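Long-range contact in S-adenosylmethionine-dependent methyltransferase (Clostridium acetobutylicum, PDB 1Y8C), which is probably a methyltransferase that uses S-adenosylmethionine as methyl donor: residues D161-E169 / Y180-Y191. Numbering follows the deposited sequence.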
ATOM      1  N   ASP A 161     -10.611  -7.410  22.387  1.00 79.27           N
ATOM      2  CA  ASP A 161     -11.895  -8.010  22.027  1.00 83.85           C
ATOM      3  C   ASP A 161     -11.637  -9.472  22.392  1.00 86.59           C
ATOM      4  O   ASP A 161     -10.506  -9.938  22.279  1.00 88.22           O
ATOM      5  CB  ASP A 161     -12.200  -7.848  20.537  1.00 85.87           C
ATOM      6  CG  ASP A 161     -12.027  -9.130  19.764  1.00 88.98           C
ATOM      7  OD1 ASP A 161     -11.136  -9.168  18.885  1.00 90.46           O
ATOM      8  OD2 ASP A 161     -12.779 -10.097  20.034  1.00 89.75           O
ATOM      9  N   ASP A 162     -12.655 -10.207  22.824  1.00 89.65           N
ATOM     10  CA  ASP A 162     -12.422 -11.581  23.268  1.00 92.16           C
ATOM     11  C   ASP A 162     -11.814 -12.622  22.322  1.00 91.21           C
ATOM     12  O   ASP A 162     -11.884 -13.822  22.602  1.00 93.20           O
ATOM     13  CB  ASP A 162     -13.693 -12.148  23.927  1.00 95.30           C
ATOM     14  CG  ASP A 162     -13.805 -11.763  25.412  1.00 98.63           C
ATOM     15  OD1 ASP A 162     -12.797 -11.931  26.146  1.00 99.45           O
ATOM     16  OD2 ASP A 162     -14.892 -11.305  25.849  1.00 99.20           O
ATOM     17  N   GLU A 163     -11.203 -12.184  21.227  1.00 88.00           N
ATOM     18  CA  GLU A 163     -10.561 -13.125  20.315  1.00 85.08           C
ATOM     19  C   GLU A 163      -9.186 -12.605  19.879  1.00 82.26           C
ATOM     20  O   GLU A 163      -8.301 -13.374  19.489  1.00 82.08           O
ATOM     21  CB  GLU A 163     -11.449 -13.382  19.101  1.00 87.55           C
ATOM     22  CG  GLU A 163     -11.715 -12.168  18.247  1.00 91.51           C
ATOM     23  CD  GLU A 163     -12.697 -12.456  17.128  1.00 94.91           C
ATOM     24  OE1 GLU A 163     -12.504 -13.473  16.419  1.00 96.34           O
ATOM     25  OE2 GLU A 163     -13.654 -11.665  16.948  1.00 96.43           O
ATOM     26  N   VAL A 164      -9.012 -11.290  19.962  1.00 76.48           N
ATOM     27  CA  VAL A 164      -7.752 -10.665  19.610  1.00 71.27           C
ATOM     28  C   VAL A 164      -7.385  -9.631  20.659  1.00 68.39           C
ATOM     29  O   VAL A 164      -8.199  -8.784  21.019  1.00 68.40           O
ATOM     30  CB  VAL A 164      -7.829  -9.968  18.242  1.00 71.27           C
ATOM     31  CG1 VAL A 164      -6.518  -9.258  17.940  1.00 68.91           C
ATOM     32  CG2 VAL A 164      -8.123 -10.989  17.163  1.00 73.13           C
ATOM     33  N   PHE A 165      -6.154  -9.711  21.146  1.00 65.06           N
ATOM     34  CA  PHE A 165      -5.647  -8.778  22.145  1.00 62.01           C
ATOM     35  C   PHE A 165      -4.347  -8.161  21.610  1.00 59.97           C
ATOM     36  O   PHE A 165      -3.496  -8.879  21.078  1.00 59.54           O
ATOM     37  CB  PHE A 165      -5.354  -9.514  23.454  1.00 60.40           C
ATOM     38  CG  PHE A 165      -4.785  -8.632  24.517  1.00 59.92           C
ATOM     39  CD1 PHE A 165      -5.610  -8.049  25.472  1.00 60.24           C
ATOM     40  CD2 PHE A 165      -3.431  -8.300  24.505  1.00 59.67           C
ATOM     41  CE1 PHE A 165      -5.094  -7.136  26.395  1.00 61.31           C
ATOM     42  CE2 PHE A 165      -2.904  -7.393  25.415  1.00 58.95           C
ATOM     43  CZ  PHE A 165      -3.738  -6.807  26.363  1.00 61.80           C
ATOM     44  N   TYR A 166      -4.186  -6.848  21.754  1.00 56.36           N
ATOM     45  CA  TYR A 166      -2.972  -6.205  21.274  1.00 54.85           C
ATOM     46  C   TYR A 166      -2.587  -4.935  22.024  1.00 55.13           C
ATOM     47  O   TYR A 166      -3.446  -4.194  22.490  1.00 55.38           O
ATOM     48  CB  TYR A 166      -3.079  -5.915  19.761  1.00 54.74           C
ATOM     49  CG  TYR A 166      -3.842  -4.664  19.351  1.00 53.79           C
ATOM     50  CD1 TYR A 166      -3.361  -3.394  19.676  1.00 53.11           C
ATOM     51  CD2 TYR A 166      -5.025  -4.750  18.600  1.00 52.07           C
ATOM     52  CE1 TYR A 166      -4.025  -2.237  19.269  1.00 53.44           C
ATOM     53  CE2 TYR A 166      -5.706  -3.592  18.185  1.00 51.16           C
ATOM     54  CZ  TYR A 166      -5.195  -2.334  18.525  1.00 53.50           C
ATOM     55  OH  TYR A 166      -5.830  -1.164  18.132  1.00 52.27           O
ATOM     56  N   TYR A 167      -1.282  -4.707  22.153  1.00 54.37           N
ATOM     57  CA  TYR A 167      -0.756  -3.519  22.804  1.00 54.72           C
ATOM     58  C   TYR A 167       0.062  -2.821  21.730  1.00 55.74           C
ATOM     59  O   TYR A 167       0.998  -3.399  21.172  1.00 56.52           O
ATOM     60  CB  TYR A 167       0.125  -3.892  23.990  1.00 54.95           C
ATOM     61  CG  TYR A 167       0.882  -2.729  24.571  1.00 55.85           C
ATOM     62  CD1 TYR A 167       0.251  -1.512  24.816  1.00 58.30           C
ATOM     63  CD2 TYR A 167       2.225  -2.847  24.900  1.00 57.22           C
ATOM     64  CE1 TYR A 167       0.940  -0.440  25.378  1.00 58.51           C
ATOM     65  CE2 TYR A 167       2.922  -1.781  25.459  1.00 60.47           C
ATOM     66  CZ  TYR A 167       2.273  -0.580  25.695  1.00 61.05           C
ATOM     67  OH  TYR A 167       2.970   0.473  26.252  1.00 66.00           O
ATOM     68  N   TRP A 168      -0.296  -1.579  21.438  1.00 56.19           N
ATOM     69  CA  TRP A 168       0.371  -0.814  20.387  1.00 55.64           C
ATOM     70  C   TRP A 168       1.042   0.441  20.947  1.00 55.31           C
ATOM     71  O   TRP A 168       0.378   1.305  21.497  1.00 56.18           O
ATOM     72  CB  TRP A 168      -0.689  -0.472  19.323  1.00 54.61           C
ATOM     73  CG  TRP A 168      -0.266   0.449  18.213  1.00 55.51           C
ATOM     74  CD1 TRP A 168       0.978   0.982  18.014  1.00 54.94           C
ATOM     75  CD2 TRP A 168      -1.097   0.973  17.168  1.00 54.17           C
ATOM     76  NE1 TRP A 168       0.973   1.800  16.919  1.00 54.99           N
ATOM     77  CE2 TRP A 168      -0.280   1.810  16.375  1.00 56.13           C
ATOM     78  CE3 TRP A 168      -2.441   0.806  16.819  1.00 56.30           C
ATOM     79  CZ2 TRP A 168      -0.779   2.501  15.251  1.00 56.80           C
ATOM     80  CZ3 TRP A 168      -2.937   1.493  15.699  1.00 55.84           C
ATOM     81  CH2 TRP A 168      -2.104   2.322  14.930  1.00 57.07           C
ATOM     82  N   GLU A 169       2.360   0.531  20.818  1.00 55.30           N
ATOM     83  CA  GLU A 169       3.077   1.701  21.311  1.00 57.49           C
ATOM     84  C   GLU A 169       3.666   2.505  20.144  1.00 57.70           C
ATOM     85  O   GLU A 169       4.350   1.957  19.282  1.00 56.69           O
ATOM     86  CB  GLU A 169       4.207   1.283  22.257  1.00 61.64           C
ATOM     87  CG  GLU A 169       4.424   2.250  23.413  1.00 65.88           C
ATOM     88  CD  GLU A 169       5.869   2.315  23.884  1.00 67.73           C
ATOM     89  OE1 GLU A 169       6.456   1.252  24.173  1.00 68.39           O
ATOM     90  OE2 GLU A 169       6.413   3.437  23.972  1.00 68.55           O
ATOM     91  N   TYR A 180       5.395  -0.231  17.570  1.00 55.31           N
ATOM     92  CA  TYR A 180       5.712  -1.526  18.135  1.00 56.94           C
ATOM     93  C   TYR A 180       4.380  -2.137  18.531  1.00 56.09           C
ATOM     94  O   TYR A 180       3.643  -1.570  19.339  1.00 56.70           O
ATOM     95  CB  TYR A 180       6.623  -1.359  19.349  1.00 57.80           C
ATOM     96  CG  TYR A 180       7.868  -0.542  19.068  1.00 62.11           C
ATOM     97  CD1 TYR A 180       7.788   0.838  18.859  1.00 63.95           C
ATOM     98  CD2 TYR A 180       9.126  -1.143  19.011  1.00 61.96           C
ATOM     99  CE1 TYR A 180       8.927   1.598  18.606  1.00 64.39           C
ATOM    100  CE2 TYR A 180      10.274  -0.390  18.759  1.00 62.42           C
ATOM    101  CZ  TYR A 180      10.168   0.979  18.560  1.00 63.62           C
ATOM    102  OH  TYR A 180      11.298   1.747  18.347  1.00 64.29           O
ATOM    103  N   ILE A 181       4.053  -3.286  17.956  1.00 54.13           N
ATOM    104  CA  ILE A 181       2.774  -3.897  18.269  1.00 53.71           C
ATOM    105  C   ILE A 181       2.838  -5.380  18.549  1.00 54.24           C
ATOM    106  O   ILE A 181       3.305  -6.156  17.724  1.00 53.84           O
ATOM    107  CB  ILE A 181       1.762  -3.714  17.126  1.00 53.30           C
ATOM    108  CG1 ILE A 181       1.731  -2.255  16.652  1.00 52.53           C
ATOM    109  CG2 ILE A 181       0.401  -4.143  17.601  1.00 51.64           C
ATOM    110  CD1 ILE A 181       0.740  -2.009  15.526  1.00 53.62           C
ATOM    111  N   SER A 182       2.338  -5.759  19.718  1.00 55.31           N
ATOM    112  CA  SER A 182       2.286  -7.148  20.134  1.00 55.18           C
ATOM    113  C   SER A 182       0.837  -7.629  20.053  1.00 57.16           C
ATOM    114  O   SER A 182      -0.052  -7.098  20.737  1.00 57.46           O
ATOM    115  CB  SER A 182       2.778  -7.296  21.573  1.00 54.70           C
ATOM    116  OG  SER A 182       4.162  -6.975  21.680  1.00 57.75           O
ATOM    117  N   PHE A 183       0.609  -8.622  19.201  1.00 55.40           N
ATOM    118  CA  PHE A 183      -0.707  -9.208  19.029  1.00 55.81           C
ATOM    119  C   PHE A 183      -0.758 -10.537  19.724  1.00 55.37           C
ATOM    120  O   PHE A 183       0.247 -11.214  19.864  1.00 55.68           O
ATOM    121  CB  PHE A 183      -1.026  -9.462  17.552  1.00 56.96           C
ATOM    122  CG  PHE A 183      -1.433  -8.246  16.798  1.00 57.14           C
ATOM    123  CD1 PHE A 183      -0.489  -7.498  16.097  1.00 57.33           C
ATOM    124  CD2 PHE A 183      -2.756  -7.823  16.820  1.00 56.71           C
ATOM    125  CE1 PHE A 183      -0.860  -6.343  15.426  1.00 57.05           C
ATOM    126  CE2 PHE A 183      -3.140  -6.674  16.157  1.00 58.55           C
ATOM    127  CZ  PHE A 183      -2.189  -5.924  15.455  1.00 58.79           C
ATOM    128  N   PHE A 184      -1.951 -10.899  20.162  1.00 57.53           N
ATOM    129  CA  PHE A 184      -2.198 -12.179  20.796  1.00 57.29           C
ATOM    130  C   PHE A 184      -3.518 -12.589  20.182  1.00 58.86           C
ATOM    131  O   PHE A 184      -4.536 -11.953  20.423  1.00 57.43           O
ATOM    132  CB  PHE A 184      -2.344 -12.022  22.304  1.00 55.74           C
ATOM    133  CG  PHE A 184      -1.043 -12.007  23.032  1.00 55.55           C
ATOM    134  CD1 PHE A 184      -0.483 -10.810  23.463  1.00 53.87           C
ATOM    135  CD2 PHE A 184      -0.358 -13.198  23.273  1.00 53.76           C
ATOM    136  CE1 PHE A 184       0.745 -10.801  24.123  1.00 51.87           C
ATOM    137  CE2 PHE A 184       0.867 -13.202  23.931  1.00 51.21           C
ATOM    138  CZ  PHE A 184       1.424 -12.005  24.357  1.00 52.25           C
ATOM    139  N   VAL A 185      -3.489 -13.623  19.356  1.00 62.24           N
ATOM    140  CA  VAL A 185      -4.702 -14.081  18.704  1.00 66.98           C
ATOM    141  C   VAL A 185      -5.189 -15.394  19.288  1.00 70.35           C
ATOM    142  O   VAL A 185      -4.399 -16.297  19.555  1.00 70.68           O
ATOM    143  CB  VAL A 185      -4.489 -14.271  17.198  1.00 67.42           C
ATOM    144  CG1 VAL A 185      -5.802 -14.661  16.536  1.00 68.70           C
ATOM    145  CG2 VAL A 185      -3.945 -12.984  16.585  1.00 67.73           C
ATOM    146  N   ARG A 186      -6.500 -15.491  19.487  1.00 75.07           N
ATOM    147  CA  ARG A 186      -7.110 -16.700  20.037  1.00 78.92           C
ATOM    148  C   ARG A 186      -6.970 -17.870  19.065  1.00 80.27           C
ATOM    149  O   ARG A 186      -7.132 -17.709  17.857  1.00 79.35           O
ATOM    150  CB  ARG A 186      -8.598 -16.454  20.313  1.00 82.06           C
ATOM    151  CG  ARG A 186      -8.989 -16.444  21.783  1.00 85.10           C
ATOM    152  CD  ARG A 186      -8.933 -17.840  22.383  1.00 88.21           C
ATOM    153  NE  ARG A 186      -9.840 -18.773  21.716  1.00 91.38           N
ATOM    154  CZ  ARG A 186     -11.162 -18.621  21.638  1.00 92.29           C
ATOM    155  NH1 ARG A 186     -11.749 -17.561  22.185  1.00 91.06           N
ATOM    156  NH2 ARG A 186     -11.902 -19.536  21.015  1.00 92.41           N
ATOM    157  N   ASP A 187      -6.673 -19.046  19.604  1.00 82.42           N
ATOM    158  CA  ASP A 187      -6.532 -20.256  18.800  1.00 84.76           C
ATOM    159  C   ASP A 187      -7.062 -21.409  19.641  1.00 85.60           C
ATOM    160  O   ASP A 187      -6.416 -22.451  19.780  1.00 85.93           O
ATOM    161  CB  ASP A 187      -5.060 -20.486  18.432  1.00 87.35           C
ATOM    162  CG  ASP A 187      -4.865 -21.658  17.474  1.00 90.52           C
ATOM    163  OD1 ASP A 187      -5.607 -21.746  16.468  1.00 90.66           O
ATOM    164  OD2 ASP A 187      -3.947 -22.479  17.708  1.00 93.43           O
ATOM    165  N   GLY A 188      -8.244 -21.200  20.217  1.00 85.51           N
ATOM    166  CA  GLY A 188      -8.846 -22.213  21.060  1.00 85.70           C
ATOM    167  C   GLY A 188      -8.587 -21.939  22.528  1.00 85.79           C
ATOM    168  O   GLY A 188      -9.020 -20.920  23.061  1.00 84.86           O
ATOM    169  N   GLU A 189      -7.873 -22.843  23.187  1.00 86.81           N
ATOM    170  CA  GLU A 189      -7.580 -22.671  24.603  1.00 88.67           C
ATOM    171  C   GLU A 189      -6.259 -21.925  24.790  1.00 88.16           C
ATOM    172  O   GLU A 189      -5.857 -21.616  25.913  1.00 88.99           O
ATOM    173  CB  GLU A 189      -7.512 -24.034  25.305  1.00 91.15           C
ATOM    174  CG  GLU A 189      -8.695 -24.970  25.009  1.00 95.34           C
ATOM    175  CD  GLU A 189     -10.066 -24.315  25.209  1.00 98.56           C
ATOM    176  OE1 GLU A 189     -10.341 -23.810  26.328  1.00 99.70           O
ATOM    177  OE2 GLU A 189     -10.871 -24.318  24.243  1.00 98.33           O
ATOM    178  N   PHE A 190      -5.584 -21.634  23.686  1.00 86.42           N
ATOM    179  CA  PHE A 190      -4.315 -20.932  23.760  1.00 83.64           C
ATOM    180  C   PHE A 190      -4.302 -19.735  22.834  1.00 80.55           C
ATOM    181  O   PHE A 190      -5.227 -19.540  22.048  1.00 80.63           O
ATOM    182  CB  PHE A 190      -3.169 -21.867  23.388  1.00 86.55           C
ATOM    183  CG  PHE A 190      -2.975 -23.004  24.352  1.00 89.99           C
ATOM    184  CD1 PHE A 190      -3.938 -24.003  24.486  1.00 89.33           C
ATOM    185  CD2 PHE A 190      -1.815 -23.080  25.123  1.00 91.11           C
ATOM    186  CE1 PHE A 190      -3.747 -25.058  25.374  1.00 90.26           C
ATOM    187  CE2 PHE A 190      -1.613 -24.132  26.015  1.00 91.56           C
ATOM    188  CZ  PHE A 190      -2.578 -25.124  26.142  1.00 91.26           C
ATOM    189  N   TYR A 191      -3.251 -18.931  22.947  1.00 76.84           N
ATOM    190  CA  TYR A 191      -3.086 -17.754  22.105  1.00 73.66           C
ATOM    191  C   TYR A 191      -1.747 -17.833  21.416  1.00 73.11           C
ATOM    192  O   TYR A 191      -0.800 -18.411  21.953  1.00 72.62           O
ATOM    193  CB  TYR A 191      -3.091 -16.464  22.919  1.00 71.38           C
ATOM    194  CG  TYR A 191      -4.436 -15.997  23.377  1.00 68.33           C
ATOM    195  CD1 TYR A 191      -5.077 -16.598  24.456  1.00 68.08           C
ATOM    196  CD2 TYR A 191      -5.067 -14.939  22.742  1.00 68.16           C
ATOM    197  CE1 TYR A 191      -6.314 -16.151  24.892  1.00 67.16           C
ATOM    198  CE2 TYR A 191      -6.300 -14.487  23.167  1.00 68.38           C
ATOM    199  CZ  TYR A 191      -6.919 -15.096  24.244  1.00 67.25           C
ATOM    200  OH  TYR A 191      -8.150 -14.648  24.655  1.00 68.88           O
TER
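An antiparallel beta hairpin brings F165 against F184 and W168 against I181: strands 164-169 and 180-186 run antiparallel with their axes 4.6 Å apart. The hydrogen-bonded pairs are F165 with F184, Y167 with S182 and E169 with Y180, each closed by two backbone bonds; E169 N reaches Y180 O at 2.9 Å. Past the last bridge, R186 N still donates to E163 O at 2.8 Å, extending the pairing into the loop before V164.

V164, Y166, W168, I181, F183 and V185 share one face. There I181 lies alongside W168, and I181 CD1 sits 3.8 Å from the centroid of the W168 five-membered ring and 8° off its normal, a CH-pi contact over the face. Because I181 CG1 is anti to the carbonyl carbon (chi1 -48°), this branch, rather than CG2, meets the indole. F183 and Y166 point the same way, with F183 CD2 3.5 Å from Y166 CB; their planes make 54°, neither parallel nor perpendicular. V164 CG1 comes to the edge of the F183 ring, 4.2 Å from F183 CD2.

These are the two central strands of a four-stranded antiparallel sheet, separate from the mixed sheet that includes the parallel strands of the Rossmann-like methyltransferase domain. Helix 3-15 packs on the V164/Y166/W168 face, where F6 meets F183 edge-to-face.

On the reverse face, F165 CD2 touches F184 CD1 at 4.0 Å, while S182 OG is hydrogen-bonded to D195 on strand 191-201. Y180 turns its ring edge to E169 O, which lies 3.6 Å from Y180 CD1.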